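Local atomic coordinates of Oxidored_FMN domain-containing protein ([Pseudomonas] geniculata N1, PDB entry 6L6J), a protein that probably oxidises the amine 6-hydroxypseudooxynicotine, using FMN and a [4Fe-4S] cluster and also carrying bound ADP. Residues 224-229 and 259-264; 103-108 and 168-173. All coordinates share one frame; numbering follows the deposited sequence.

Contact 1: residues 224-229 and 259-264; sequences RFAVED and NVSDWA. With FMN (flavin mononucleotide), chain B.
Main-chain hydrogen bonds set the pairing of strands 220-229 and 255-261. Asn259 N donates to Phe225 O at 3.2 Å, coming from above the carbonyl plane, while Val227 N reaches Asn259 O at 3.0 Å, nearly along the C=O axis. Asn259 thus bonds to the residues on either side of Ala226, the hallmark of a parallel pair. The chain then turns a corner at Val227, and the next bond runs from Ser261 N to Glu228 O, in the carbonyl plane. From Ala226-Asn259 to Asp229-Ser261 the first strand takes three steps and the second two.

These are the fifth and sixth strands of an eight-stranded TIM barrel, joined through helix 241-249 as a beta-alpha-beta unit.

Apolar contact is slight: Ala226 CB meets Ser261 CB at 3.4 Å. Beside it, Ser261 OG donates to Asp229 OD2 at 3.0 Å from above the carboxylate plane, and Gln179 also bonds this hydroxyl.

Charged and cofactor contacts gather at Arg224. Its chain bends at chi2 and chi3, bringing NH2 to the flavin, where it donates to FMN O3' at 2.7 Å and weakly to FMN N1 at 3.4 Å; NH1 pairs with Asp257. Positive charge near N1 would probably favour a reduced, anionic flavin, although Asp257 offsets part of it. Asn259 ND2 sits over the centre of one guanidinium face, 3.5 Å above it, the amide turned 31° from that plane; chi1 of 70° puts CG between the backbone N and the carbonyl carbon and so lays the amide across the guanidinium, where ND2 also makes a weak bond to Asp266. Trp263 meets the isoalloxazine with its indole edge, NE1 lying 3.4 Å from FMN C9.

Contact 2: residues 103-108 and 168-173; sequences ELAHAG and YVYCAH. With FMN (flavin mononucleotide), chain B.
Tyr168 opens the contact with its CB, which packs against Glu103 CA at 3.7 Å, while its carbonyl O lies beside Leu104 CB. At the far end of the ring, inside the barrel, its hydroxyl is bonded to Tyr25 and Asp257. No hydrogen bond runs directly between the two segments; instead the Tyr152 hydroxyl bonds to both Leu104 O and Tyr170 N, bridging the strands with a side chain.

Tyr170 makes the closest side-chain approach of this segment. With CG anti to the backbone N (chi1 -179°), its ring extends alongside Glu103 and has CD2 4.0 Å from Ala105 CB. The extended Glu103 chain crosses the ring obliquely, carboxylate and ring planes 46° apart, and brings OE2 over one face, toward the rim. That oxygen accepts FMN N3-H at 2.8 Å, whereas Glu103 OE1 lies 2.6 Å from FMN O2. The main chain of Tyr170 has its own link to the first segment: a water donates to Tyr170 O at 2.5 Å and accepts from His106 N at 3.3 Å.

Beyond the strand, Ala172 N comes over the centre of the opposite face of the Tyr170 ring. His173 then turns its ND1 to the edge of that ring, in its plane, and pairs with Tyr170 OH at 2.5 Å, where either may be the donor. Its NE2 is bonded to Asp266, so both ring nitrogens are engaged and its rotation is fixed beside the flavin pyrimidine. The arrangement belongs to the flavin pocket at the C-terminal mouth of a TIM barrel, to which the ends of the third and fourth strands contribute Glu103, Tyr170 and His173.

Overall arrangement
Both contacts are buried and belong to one closed barrel, their centres about 12 Å apart. Strands 166-171 and 220-229 are neighbours, so the second partner of contact 2 lies directly beside the first partner of contact 1, with backbone pairs Arg224 with Val169 and Arg224 with Cys171 probably hydrogen-bonded. Their chemistry differs: contact 1 is joined by direct backbone bonds, whereas contact 2 relies on side-chain packing, a bridging hydroxyl and a water. Toward FMN the roles also divide. Contact 1 brings a cationic donor to the ribityl chain and N1; contact 2 supplies a carboxylate acceptor for N3. Asn259 and His173 pack together where the two meet.

Contact 1: residues 224-229 and 259-264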
ATOM      1  N   ARG A 224     -10.910 -11.070 -13.769  1.00 30.00           N
ATOM      2  CA  ARG A 224     -10.294 -11.034 -12.426  1.00 29.85           C
ATOM      3  C   ARG A 224     -11.222 -11.841 -11.519  1.00 32.66           C
ATOM      4  O   ARG A 224     -12.442 -11.563 -11.524  1.00 32.56           O
ATOM      5  CB  ARG A 224     -10.042  -9.604 -11.960  1.00 27.81           C
ATOM      6  CG  ARG A 224      -9.274  -9.550 -10.651  1.00 28.76           C
ATOM      7  CD  ARG A 224      -7.762  -9.498 -10.740  1.00 26.58           C
ATOM      8  NE  ARG A 224      -7.259  -8.402  -9.929  1.00 26.41           N
ATOM      9  CZ  ARG A 224      -6.106  -8.364  -9.282  1.00 26.78           C
ATOM     10  NH1 ARG A 224      -5.268  -9.379  -9.306  1.00 27.29           N
ATOM     11  NH2 ARG A 224      -5.803  -7.294  -8.573  1.00 28.80           N
ATOM     12  N   PHE A 225     -10.696 -12.870 -10.850  1.00 34.35           N
ATOM     13  CA  PHE A 225     -11.528 -13.786 -10.025  1.00 34.13           C
ATOM     14  C   PHE A 225     -10.808 -14.105  -8.715  1.00 32.85           C
ATOM     15  O   PHE A 225      -9.664 -14.578  -8.755  1.00 30.96           O
ATOM     16  CB  PHE A 225     -11.921 -15.040 -10.814  1.00 34.60           C
ATOM     17  CG  PHE A 225     -12.733 -16.038 -10.027  1.00 34.44           C
ATOM     18  CD1 PHE A 225     -13.953 -15.675  -9.476  1.00 35.11           C
ATOM     19  CD2 PHE A 225     -12.289 -17.336  -9.838  1.00 33.87           C
ATOM     20  CE1 PHE A 225     -14.700 -16.574  -8.731  1.00 33.94           C
ATOM     21  CE2 PHE A 225     -13.043 -18.237  -9.101  1.00 36.30           C
ATOM     22  CZ  PHE A 225     -14.245 -17.852  -8.540  1.00 34.58           C
ATOM     23  N   ALA A 226     -11.479 -13.786  -7.605  1.00 33.98           N
ATOM     24  CA  ALA A 226     -11.164 -14.276  -6.249  1.00 37.76           C
ATOM     25  C   ALA A 226     -11.530 -15.765  -6.178  1.00 37.84           C
ATOM     26  O   ALA A 226     -12.751 -16.091  -6.271  1.00 34.30           O
ATOM     27  CB  ALA A 226     -11.898 -13.457  -5.213  1.00 38.93           C
ATOM     28  N   VAL A 227     -10.508 -16.623  -6.060  1.00 37.69           N
ATOM     29  CA  VAL A 227     -10.673 -18.105  -6.038  1.00 41.58           C
ATOM     30  C   VAL A 227     -11.090 -18.500  -4.624  1.00 42.36           C
ATOM     31  O   VAL A 227     -12.026 -19.317  -4.507  1.00 41.25           O
ATOM     32  CB  VAL A 227      -9.418 -18.870  -6.510  1.00 43.23           C
ATOM     33  CG1 VAL A 227      -9.200 -18.696  -8.000  1.00 42.54           C
ATOM     34  CG2 VAL A 227      -8.157 -18.506  -5.741  1.00 43.08           C
ATOM     35  N   GLU A 228     -10.469 -17.889  -3.608  1.00 43.89           N
ATOM     36  CA  GLU A 228     -10.841 -18.083  -2.179  1.00 44.80           C
ATOM     37  C   GLU A 228     -11.223 -16.736  -1.551  1.00 45.50           C
ATOM     38  O   GLU A 228     -10.548 -15.742  -1.862  1.00 45.90           O
ATOM     39  CB  GLU A 228      -9.695 -18.750  -1.420  1.00 46.44           C
ATOM     40  CG  GLU A 228     -10.011 -18.995   0.048  1.00 49.88           C
ATOM     41  CD  GLU A 228      -9.615 -20.359   0.590  1.00 53.13           C
ATOM     42  OE1 GLU A 228      -9.257 -21.238  -0.234  1.00 54.56           O
ATOM     43  OE2 GLU A 228      -9.673 -20.541   1.840  1.00 52.47           O
ATOM     44  N   ASP A 229     -12.266 -16.709  -0.707  1.00 44.94           N
ATOM     45  CA  ASP A 229     -12.549 -15.575   0.209  1.00 47.14           C
ATOM     46  C   ASP A 229     -12.054 -15.981   1.598  1.00 51.93           C
ATOM     47  O   ASP A 229     -12.601 -16.935   2.149  1.00 42.76           O
ATOM     48  CB  ASP A 229     -14.032 -15.157   0.201  1.00 49.75           C
ATOM     49  CG  ASP A 229     -14.404 -14.065   1.214  1.00 49.09           C
ATOM     50  OD1 ASP A 229     -14.427 -14.375   2.421  1.00 47.25           O
ATOM     51  OD2 ASP A 229     -14.664 -12.903   0.800  1.00 49.03           O
ATOM     52  N   ASN A 259      -6.617 -14.127  -7.740  1.00 29.03           N
ATOM     53  CA  ASN A 259      -6.150 -13.649  -6.414  1.00 33.53           C
ATOM     54  C   ASN A 259      -7.093 -14.180  -5.321  1.00 34.79           C
ATOM     55  O   ASN A 259      -7.975 -15.001  -5.645  1.00 34.83           O
ATOM     56  CB  ASN A 259      -6.009 -12.122  -6.430  1.00 33.09           C
ATOM     57  CG  ASN A 259      -7.339 -11.396  -6.495  1.00 32.16           C
ATOM     58  OD1 ASN A 259      -8.397 -12.024  -6.632  1.00 31.14           O
ATOM     59  ND2 ASN A 259      -7.290 -10.071  -6.414  1.00 28.71           N
ATOM     60  N   VAL A 260      -6.932 -13.711  -4.078  1.00 38.50           N
ATOM     61  CA  VAL A 260      -7.747 -14.166  -2.906  1.00 38.78           C
ATOM     62  C   VAL A 260      -8.710 -13.040  -2.493  1.00 41.07           C
ATOM     63  O   VAL A 260      -8.301 -11.851  -2.460  1.00 35.44           O
ATOM     64  CB  VAL A 260      -6.846 -14.618  -1.745  1.00 36.45           C
ATOM     65  CG1 VAL A 260      -5.955 -15.772  -2.170  1.00 36.41           C
ATOM     66  CG2 VAL A 260      -6.009 -13.478  -1.182  1.00 36.94           C
ATOM     67  N   SER A 261      -9.957 -13.400  -2.183  1.00 44.61           N
ATOM     68  CA  SER A 261     -11.017 -12.421  -1.817  1.00 46.92           C
ATOM     69  C   SER A 261     -10.740 -11.802  -0.439  1.00 46.49           C
ATOM     70  O   SER A 261     -10.235 -12.492   0.513  1.00 43.11           O
ATOM     71  CB  SER A 261     -12.421 -12.967  -1.857  1.00 53.32           C
ATOM     72  OG  SER A 261     -13.367 -11.901  -1.695  1.00 49.65           O
ATOM     73  N   ASP A 262     -11.132 -10.532  -0.393  1.00 43.72           N
ATOM     74  CA  ASP A 262     -10.900  -9.493   0.637  1.00 41.72           C
ATOM     75  C   ASP A 262      -9.500  -8.885   0.464  1.00 38.36           C
ATOM     76  O   ASP A 262      -8.508  -9.628   0.437  1.00 38.16           O
ATOM     77  CB  ASP A 262     -11.207  -9.966   2.050  1.00 44.74           C
ATOM     78  CG  ASP A 262     -11.575  -8.800   2.965  1.00 44.31           C
ATOM     79  OD1 ASP A 262     -12.537  -8.067   2.637  1.00 42.77           O
ATOM     80  OD2 ASP A 262     -10.866  -8.602   3.977  1.00 49.59           O
ATOM     81  N   TRP A 263      -9.479  -7.553   0.344  1.00 35.73           N
ATOM     82  CA  TRP A 263      -8.289  -6.723   0.065  1.00 32.98           C
ATOM     83  C   TRP A 263      -7.199  -6.992   1.112  1.00 30.91           C
ATOM     84  O   TRP A 263      -6.022  -6.994   0.732  1.00 32.43           O
ATOM     85  CB  TRP A 263      -8.733  -5.259  -0.009  1.00 32.89           C
ATOM     86  CG  TRP A 263      -7.786  -4.344  -0.731  1.00 34.95           C
ATOM     87  CD1 TRP A 263      -6.611  -4.670  -1.352  1.00 36.11           C
ATOM     88  CD2 TRP A 263      -7.945  -2.924  -0.903  1.00 35.19           C
ATOM     89  NE1 TRP A 263      -6.017  -3.548  -1.870  1.00 38.04           N
ATOM     90  CE2 TRP A 263      -6.806  -2.462  -1.595  1.00 35.29           C
ATOM     91  CE3 TRP A 263      -8.930  -1.999  -0.527  1.00 35.92           C
ATOM     92  CZ2 TRP A 263      -6.638  -1.121  -1.927  1.00 38.62           C
ATOM     93  CZ3 TRP A 263      -8.759  -0.665  -0.859  1.00 36.39           C
ATOM     94  CH2 TRP A 263      -7.624  -0.234  -1.545  1.00 37.19           C
ATOM     95  N   ALA A 264      -7.577  -7.236   2.366  1.00 30.10           N
ATOM     96  CA  ALA A 264      -6.667  -7.362   3.529  1.00 29.01           C
ATOM     97  C   ALA A 264      -5.840  -8.641   3.392  1.00 29.82           C
ATOM     98  O   ALA A 264      -4.735  -8.699   3.997  1.00 28.31           O
ATOM     99  CB  ALA A 264      -7.459  -7.357   4.818  1.00 27.14           C
TER
HETATM  100  N1  FMN B 701      -7.405  -4.656  -7.079  1.00 30.60           N
HETATM  101  C2  FMN B 701      -8.497  -4.497  -7.894  1.00 31.69           C
HETATM  102  O2  FMN B 701      -8.972  -5.509  -8.416  1.00 34.56           O
HETATM  103  N3  FMN B 701      -9.064  -3.320  -8.192  1.00 29.69           N
HETATM  104  C4  FMN B 701      -8.578  -2.175  -7.684  1.00 28.54           C
HETATM  105  O4  FMN B 701      -9.102  -1.096  -7.955  1.00 23.32           O
HETATM  106  C4A FMN B 701      -7.410  -2.244  -6.763  1.00 29.52           C
HETATM  107  N5  FMN B 701      -6.876  -1.127  -6.212  1.00 29.28           N
HETATM  108  C5A FMN B 701      -5.767  -1.236  -5.445  1.00 30.51           C
HETATM  109  C6  FMN B 701      -5.169  -0.086  -4.937  1.00 28.75           C
HETATM  110  C7  FMN B 701      -4.026  -0.205  -4.171  1.00 27.65           C
HETATM  111  C7M FMN B 701      -3.441   1.022  -3.587  1.00 29.78           C
HETATM  112  C8  FMN B 701      -3.419  -1.517  -3.916  1.00 28.42           C
HETATM  113  C8M FMN B 701      -2.200  -1.672  -3.056  1.00 33.08           C
HETATM  114  C9  FMN B 701      -3.992  -2.659  -4.410  1.00 27.87           C
HETATM  115  C9A FMN B 701      -5.143  -2.582  -5.181  1.00 28.46           C
HETATM  116  N10 FMN B 701      -5.718  -3.735  -5.736  1.00 28.02           N
HETATM  117  C10 FMN B 701      -6.836  -3.583  -6.518  1.00 27.22           C
HETATM  118  C1' FMN B 701      -5.151  -5.104  -5.520  1.00 29.24           C
HETATM  119  C2' FMN B 701      -3.984  -5.354  -6.456  1.00 26.33           C
HETATM  120  O2' FMN B 701      -4.511  -5.399  -7.770  1.00 25.77           O
HETATM  121  C3' FMN B 701      -3.276  -6.646  -6.176  1.00 27.04           C
HETATM  122  O3' FMN B 701      -4.173  -7.727  -6.434  1.00 29.14           O
HETATM  123  C4' FMN B 701      -2.732  -6.769  -4.753  1.00 26.57           C
HETATM  124  O4' FMN B 701      -2.100  -5.531  -4.351  1.00 27.59           O
HETATM  125  C5' FMN B 701      -1.774  -7.945  -4.628  1.00 22.79           C
HETATM  126  O5' FMN B 701      -0.675  -7.716  -5.492  1.00 24.04           O
HETATM  127  P   FMN B 701       0.681  -7.028  -4.935  1.00 25.80           P
HETATM  128  O1P FMN B 701       1.238  -7.985  -3.906  1.00 23.09           O
HETATM  129  O2P FMN B 701       1.504  -6.901  -6.179  1.00 26.19           O
HETATM  130  O3P FMN B 701       0.247  -5.696  -4.353  1.00 25.32           O

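Contact 2: residues 103-108 and 168-173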
ATOM      1  N   GLU A 103     -10.227  -2.424 -15.752  1.00 24.41           N
ATOM      2  CA  GLU A 103     -11.051  -3.278 -14.882  1.00 27.06           C
ATOM      3  C   GLU A 103     -12.475  -2.712 -14.850  1.00 27.95           C
ATOM      4  O   GLU A 103     -12.832  -2.057 -13.881  1.00 30.19           O
ATOM      5  CB  GLU A 103     -10.387  -3.395 -13.516  1.00 29.24           C
ATOM      6  CG  GLU A 103     -10.860  -4.595 -12.720  1.00 28.32           C
ATOM      7  CD  GLU A 103     -10.390  -4.586 -11.282  1.00 30.44           C
ATOM      8  OE1 GLU A 103      -9.956  -5.649 -10.833  1.00 28.70           O
ATOM      9  OE2 GLU A 103     -10.473  -3.504 -10.609  1.00 30.11           O
ATOM     10  N   LEU A 104     -13.248  -2.938 -15.906  1.00 28.27           N
ATOM     11  CA  LEU A 104     -14.704  -2.651 -15.919  1.00 27.94           C
ATOM     12  C   LEU A 104     -15.330  -3.351 -14.718  1.00 26.62           C
ATOM     13  O   LEU A 104     -15.138  -4.565 -14.582  1.00 24.08           O
ATOM     14  CB  LEU A 104     -15.307  -3.137 -17.237  1.00 29.07           C
ATOM     15  CG  LEU A 104     -14.944  -2.287 -18.459  1.00 29.14           C
ATOM     16  CD1 LEU A 104     -15.762  -2.724 -19.671  1.00 28.47           C
ATOM     17  CD2 LEU A 104     -15.148  -0.796 -18.183  1.00 27.41           C
ATOM     18  N   ALA A 105     -16.021  -2.579 -13.876  1.00 27.87           N
ATOM     19  CA  ALA A 105     -16.441  -2.983 -12.513  1.00 28.64           C
ATOM     20  C   ALA A 105     -17.874  -2.536 -12.239  1.00 27.91           C
ATOM     21  O   ALA A 105     -18.215  -1.407 -12.598  1.00 30.12           O
ATOM     22  CB  ALA A 105     -15.497  -2.373 -11.505  1.00 29.41           C
ATOM     23  N   HIS A 106     -18.663  -3.389 -11.589  1.00 27.46           N
ATOM     24  CA  HIS A 106     -19.944  -2.994 -10.945  1.00 27.23           C
ATOM     25  C   HIS A 106     -19.913  -3.492  -9.501  1.00 27.01           C
ATOM     26  O   HIS A 106     -19.780  -4.720  -9.319  1.00 28.87           O
ATOM     27  CB  HIS A 106     -21.186  -3.482 -11.711  1.00 25.58           C
ATOM     28  CG  HIS A 106     -22.423  -2.806 -11.228  1.00 24.63           C
ATOM     29  ND1 HIS A 106     -22.900  -2.983  -9.935  1.00 25.54           N
ATOM     30  CD2 HIS A 106     -23.239  -1.903 -11.812  1.00 24.05           C
ATOM     31  CE1 HIS A 106     -23.978  -2.248  -9.758  1.00 24.29           C
ATOM     32  NE2 HIS A 106     -24.195  -1.554 -10.890  1.00 24.06           N
ATOM     33  N   ALA A 107     -20.058  -2.573  -8.541  1.00 25.05           N
ATOM     34  CA  ALA A 107     -19.672  -2.762  -7.128  1.00 25.70           C
ATOM     35  C   ALA A 107     -20.761  -3.534  -6.371  1.00 24.63           C
ATOM     36  O   ALA A 107     -20.526  -3.906  -5.226  1.00 24.13           O
ATOM     37  CB  ALA A 107     -19.382  -1.414  -6.509  1.00 27.34           C
ATOM     38  N   GLY A 108     -21.920  -3.764  -6.984  1.00 26.41           N
ATOM     39  CA  GLY A 108     -23.079  -4.367  -6.300  1.00 26.96           C
ATOM     40  C   GLY A 108     -23.252  -3.788  -4.892  1.00 27.78           C
ATOM     41  O   GLY A 108     -23.472  -2.574  -4.768  1.00 25.48           O
ATOM     42  N   TYR A 168     -11.892  -6.147 -18.876  1.00 28.26           N
ATOM     43  CA  TYR A 168     -12.072  -7.101 -17.738  1.00 28.67           C
ATOM     44  C   TYR A 168     -13.561  -7.387 -17.483  1.00 28.74           C
ATOM     45  O   TYR A 168     -14.455  -6.562 -17.850  1.00 29.31           O
ATOM     46  CB  TYR A 168     -11.411  -6.617 -16.440  1.00 26.10           C
ATOM     47  CG  TYR A 168      -9.970  -7.031 -16.251  1.00 25.70           C
ATOM     48  CD1 TYR A 168      -8.925  -6.345 -16.850  1.00 25.54           C
ATOM     49  CD2 TYR A 168      -9.641  -8.073 -15.408  1.00 24.38           C
ATOM     50  CE1 TYR A 168      -7.598  -6.692 -16.636  1.00 24.54           C
ATOM     51  CE2 TYR A 168      -8.324  -8.424 -15.176  1.00 24.71           C
ATOM     52  CZ  TYR A 168      -7.291  -7.746 -15.800  1.00 24.27           C
ATOM     53  OH  TYR A 168      -5.994  -8.138 -15.589  1.00 22.30           O
ATOM     54  N   VAL A 169     -13.816  -8.556 -16.893  1.00 26.15           N
ATOM     55  CA  VAL A 169     -15.083  -8.904 -16.191  1.00 27.64           C
ATOM     56  C   VAL A 169     -14.695  -9.130 -14.729  1.00 28.96           C
ATOM     57  O   VAL A 169     -13.864 -10.012 -14.468  1.00 30.85           O
ATOM     58  CB  VAL A 169     -15.769 -10.129 -16.823  1.00 27.39           C
ATOM     59  CG1 VAL A 169     -16.632 -10.891 -15.841  1.00 26.04           C
ATOM     60  CG2 VAL A 169     -16.593  -9.734 -18.038  1.00 28.38           C
ATOM     61  N   TYR A 170     -15.193  -8.305 -13.810  1.00 29.51           N
ATOM     62  CA  TYR A 170     -14.609  -8.198 -12.449  1.00 29.58           C
ATOM     63  C   TYR A 170     -15.486  -8.954 -11.462  1.00 30.98           C
ATOM     64  O   TYR A 170     -16.669  -8.580 -11.271  1.00 34.89           O
ATOM     65  CB  TYR A 170     -14.481  -6.741 -12.032  1.00 30.39           C
ATOM     66  CG  TYR A 170     -13.888  -6.526 -10.671  1.00 29.85           C
ATOM     67  CD1 TYR A 170     -12.625  -6.996 -10.371  1.00 32.24           C
ATOM     68  CD2 TYR A 170     -14.558  -5.812  -9.697  1.00 29.44           C
ATOM     69  CE1 TYR A 170     -12.047  -6.778  -9.129  1.00 30.47           C
ATOM     70  CE2 TYR A 170     -13.986  -5.576  -8.459  1.00 27.99           C
ATOM     71  CZ  TYR A 170     -12.731  -6.063  -8.172  1.00 27.25           C
ATOM     72  OH  TYR A 170     -12.155  -5.857  -6.961  1.00 29.57           O
ATOM     73  N   CYS A 171     -14.909  -9.977 -10.845  1.00 29.51           N
ATOM     74  CA  CYS A 171     -15.585 -10.818  -9.831  1.00 29.08           C
ATOM     75  C   CYS A 171     -14.595 -11.180  -8.726  1.00 28.65           C
ATOM     76  O   CYS A 171     -14.176 -12.330  -8.680  1.00 29.18           O
ATOM     77  CB  CYS A 171     -16.168 -12.059 -10.483  1.00 29.18           C
ATOM     78  SG  CYS A 171     -17.095 -13.074  -9.319  1.00 29.53           S
ATOM     79  N   ALA A 172     -14.262 -10.216  -7.864  1.00 29.13           N
ATOM     80  CA  ALA A 172     -13.178 -10.319  -6.860  1.00 32.71           C
ATOM     81  C   ALA A 172     -13.381  -9.312  -5.729  1.00 32.89           C
ATOM     82  O   ALA A 172     -14.382  -8.605  -5.766  1.00 36.99           O
ATOM     83  CB  ALA A 172     -11.833 -10.118  -7.532  1.00 35.35           C
ATOM     84  N   HIS A 173     -12.483  -9.344  -4.731  1.00 37.02           N
ATOM     85  CA  HIS A 173     -12.352  -8.415  -3.570  1.00 38.48           C
ATOM     86  C   HIS A 173     -13.637  -8.278  -2.722  1.00 40.10           C
ATOM     87  O   HIS A 173     -13.635  -7.400  -1.820  1.00 38.76           O
ATOM     88  CB  HIS A 173     -11.896  -7.046  -4.091  1.00 38.33           C
ATOM     89  CG  HIS A 173     -10.500  -7.091  -4.599  1.00 39.55           C
ATOM     90  ND1 HIS A 173     -10.211  -7.079  -5.939  1.00 36.86           N
ATOM     91  CD2 HIS A 173      -9.321  -7.186  -3.938  1.00 41.67           C
ATOM     92  CE1 HIS A 173      -8.899  -7.153  -6.085  1.00 42.90           C
ATOM     93  NE2 HIS A 173      -8.328  -7.222  -4.870  1.00 40.95           N
TER
HETATM   94  N1  FMN B 701      -7.405  -4.656  -7.079  1.00 30.60           N
HETATM   95  C2  FMN B 701      -8.497  -4.497  -7.894  1.00 31.69           C
HETATM   96  O2  FMN B 701      -8.972  -5.509  -8.416  1.00 34.56           O
HETATM   97  N3  FMN B 701      -9.064  -3.320  -8.192  1.00 29.69           N
HETATM   98  C4  FMN B 701      -8.578  -2.175  -7.684  1.00 28.54           C
HETATM   99  O4  FMN B 701      -9.102  -1.096  -7.955  1.00 23.32           O
HETATM  100  C4A FMN B 701      -7.410  -2.244  -6.763  1.00 29.52           C
HETATM  101  N5  FMN B 701      -6.876  -1.127  -6.212  1.00 29.28           N
HETATM  102  C5A FMN B 701      -5.767  -1.236  -5.445  1.00 30.51           C
HETATM  103  C6  FMN B 701      -5.169  -0.086  -4.937  1.00 28.75           C
HETATM  104  C7  FMN B 701      -4.026  -0.205  -4.171  1.00 27.65           C
HETATM  105  C7M FMN B 701      -3.441   1.022  -3.587  1.00 29.78           C
HETATM  106  C8  FMN B 701      -3.419  -1.517  -3.916  1.00 28.42           C
HETATM  107  C8M FMN B 701      -2.200  -1.672  -3.056  1.00 33.08           C
HETATM  108  C9  FMN B 701      -3.992  -2.659  -4.410  1.00 27.87           C
HETATM  109  C9A FMN B 701      -5.143  -2.582  -5.181  1.00 28.46           C
HETATM  110  N10 FMN B 701      -5.718  -3.735  -5.736  1.00 28.02           N
HETATM  111  C10 FMN B 701      -6.836  -3.583  -6.518  1.00 27.22           C
HETATM  112  C1' FMN B 701      -5.151  -5.104  -5.520  1.00 29.24           C
HETATM  113  C2' FMN B 701      -3.984  -5.354  -6.456  1.00 26.33           C
HETATM  114  O2' FMN B 701      -4.511  -5.399  -7.770  1.00 25.77           O
HETATM  115  C3' FMN B 701      -3.276  -6.646  -6.176  1.00 27.04           C
HETATM  116  O3' FMN B 701      -4.173  -7.727  -6.434  1.00 29.14           O
HETATM  117  C4' FMN B 701      -2.732  -6.769  -4.753  1.00 26.57           C
HETATM  118  O4' FMN B 701      -2.100  -5.531  -4.351  1.00 27.59           O
HETATM  119  C5' FMN B 701      -1.774  -7.945  -4.628  1.00 22.79           C
HETATM  120  O5' FMN B 701      -0.675  -7.716  -5.492  1.00 24.04           O
HETATM  121  P   FMN B 701       0.681  -7.028  -4.935  1.00 25.80           P
HETATM  122  O1P FMN B 701       1.238  -7.985  -3.906  1.00 23.09           O
HETATM  123  O2P FMN B 701       1.504  -6.901  -6.179  1.00 26.19           O
HETATM  124  O3P FMN B 701       0.247  -5.696  -4.353  1.00 25.32           O
HETATM  125  O   HOH W   1     -18.183  -6.627 -11.569  1.00 35.21           O